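Local coordinates for protein putative peptidase (Chlamydophila abortus, PDB 3CE2) that probably acts as a zinc-dependent oligopeptidase of the M3B family, cutting small bioactive peptides, at residues Leu492-Glu495 / Tyr496-Thr500. Numbering follows the deposited sequence.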
loop_
_atom_site.group_PDB
_atom_site.type_symbol
_atom_site.label_atom_id
_atom_site.label_comp_id
_atom_site.label_asym_id
_atom_site.label_seq_id
_atom_site.Cartn_x
_atom_site.Cartn_y
_atom_site.Cartn_z
ATOM N N LEU A 492 23.180 -9.159 15.221
ATOM C CA LEU A 492 22.967 -9.285 13.807
ATOM C C LEU A 492 24.190 -8.815 13.027
ATOM O O LEU A 492 24.209 -7.720 12.466
ATOM C CB LEU A 492 21.704 -8.512 13.401
ATOM C CG LEU A 492 20.369 -8.903 14.069
ATOM C CD1 LEU A 492 19.163 -8.079 13.523
ATOM C CD2 LEU A 492 20.076 -10.421 14.000
ATOM N N THR A 493 25.218 -9.648 12.982
ATOM C CA THR A 493 26.412 -9.288 12.238
ATOM C C THR A 493 26.194 -9.431 10.732
ATOM O O THR A 493 25.286 -10.127 10.283
ATOM C CB THR A 493 27.580 -10.172 12.646
ATOM O OG1 THR A 493 27.292 -11.530 12.296
ATOM C CG2 THR A 493 27.813 -10.066 14.154
ATOM N N GLU A 494 27.027 -8.777 9.937
ATOM C CA GLU A 494 26.920 -8.980 8.515
ATOM C C GLU A 494 27.014 -10.468 8.187
ATOM O O GLU A 494 26.378 -10.926 7.252
ATOM C CB GLU A 494 27.966 -8.169 7.732
ATOM C CG GLU A 494 29.233 -8.924 7.307
ATOM C CD GLU A 494 29.072 -9.764 6.018
ATOM O OE1 GLU A 494 28.073 -9.598 5.258
ATOM O OE2 GLU A 494 29.975 -10.600 5.768
ATOM N N GLU A 495 27.812 -11.222 8.940
ATOM C CA GLU A 495 27.999 -12.632 8.612
ATOM C C GLU A 495 26.663 -13.348 8.791
ATOM O O GLU A 495 26.249 -14.154 7.957
ATOM C CB GLU A 495 29.074 -13.290 9.486
ATOM C CG GLU A 495 29.734 -14.508 8.806
ATOM C CD GLU A 495 29.804 -15.765 9.702
ATOM O OE1 GLU A 495 30.594 -15.775 10.677
ATOM O OE2 GLU A 495 29.076 -16.755 9.414
ATOM N N TYR A 496 25.980 -13.016 9.875
ATOM C CA TYR A 496 24.728 -13.639 10.187
ATOM C C TYR A 496 23.643 -13.226 9.185
ATOM O O TYR A 496 23.005 -14.082 8.561
ATOM C CB TYR A 496 24.318 -13.277 11.606
ATOM C CG TYR A 496 23.064 -13.977 12.026
ATOM C CD1 TYR A 496 23.098 -15.292 12.479
ATOM C CD2 TYR A 496 21.834 -13.339 11.940
ATOM C CE1 TYR A 496 21.948 -15.946 12.847
ATOM C CE2 TYR A 496 20.679 -13.978 12.307
ATOM C CZ TYR A 496 20.741 -15.279 12.759
ATOM O OH TYR A 496 19.581 -15.907 13.129
ATOM N N LEU A 497 23.437 -11.923 9.028
ATOM C CA LEU A 497 22.437 -11.410 8.088
ATOM C C LEU A 497 22.618 -12.050 6.725
ATOM O O LEU A 497 21.670 -12.514 6.089
ATOM C CB LEU A 497 22.546 -9.888 7.970
ATOM C CG LEU A 497 22.125 -9.195 9.267
ATOM C CD1 LEU A 497 22.477 -7.692 9.332
ATOM C CD2 LEU A 497 20.651 -9.401 9.433
ATOM N N SER A 498 23.855 -12.106 6.278
ATOM C CA SER A 498 24.106 -12.614 4.956
ATOM C C SER A 498 23.867 -14.102 4.799
ATOM O O SER A 498 23.638 -14.548 3.688
ATOM C CB SER A 498 25.501 -12.228 4.498
ATOM O OG SER A 498 25.437 -10.933 3.949
ATOM N N SER A 499 23.916 -14.863 5.891
ATOM C CA SER A 499 23.658 -16.312 5.829
ATOM C C SER A 499 22.183 -16.568 5.824
ATOM O O SER A 499 21.674 -17.332 5.022
ATOM C CB SER A 499 24.228 -17.033 7.043
ATOM O OG SER A 499 25.629 -17.055 6.955
ATOM N N THR A 500 21.512 -15.928 6.769
ATOM C CA THR A 500 20.082 -15.954 6.869
ATOM C C THR A 500 19.469 -15.652 5.502
ATOM O O THR A 500 18.568 -16.361 5.032
ATOM C CB THR A 500 19.646 -14.892 7.863
ATOM O OG1 THR A 500 20.228 -15.185 9.130
ATOM C CG2 THR A 500 18.160 -14.868 8.017
#
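Thr493 caps the first turn of helix 494-509, its OG1 accepting the backbone N-H of Tyr496 at 3.1 Å. With chi1 at 64°, that oxygen sits between the residue's own N and carbonyl carbon, reaching forward to the helix start. The carbonyl of the same residue takes Leu497 N at 2.9 Å, almost straight (167°), so one threonine engages two successive amides. The tightly packed part lies on the side of the turn facing helices 451-487 and 240-260. Leu492, just ahead of the helix, lays CD2 obliquely against the Tyr496 ring, 4.0 Å from CD2 of the tyrosine, while its CB approaches Leu497 CD2 at 4.2 Å. Leu497 continues this apolar layer onto Phe478 and Ile482 of the first helix and Ala244 of the second, where Leu492 reaches Ile251.

One turn on, Ser498 OG donates to Glu494 OE1 at 3.2 Å, meeting the syn side of the carboxylate but 29° out of its plane. The glutamate chain, bent at its second torsion, folds back over the turn to bring OE1 there; the same hydroxyl accepts a hydrogen bond from Trp523 NE1, its strongest polar partner.

The solvent side is looser: Glu495 and Thr493 are exposed, and Ser499 OG turns back to Glu495 O at 3.1 Å, beside a weak backbone bond from Ser499 N. Two glutamates in the first turn would interact favourably with the helix dipole. The side chain of Glu494, beside His241, comes within about 4 Å of a bound zinc ion; with Arg240 a long, weak ion-pair partner of OE2, it would probably add negative charge there.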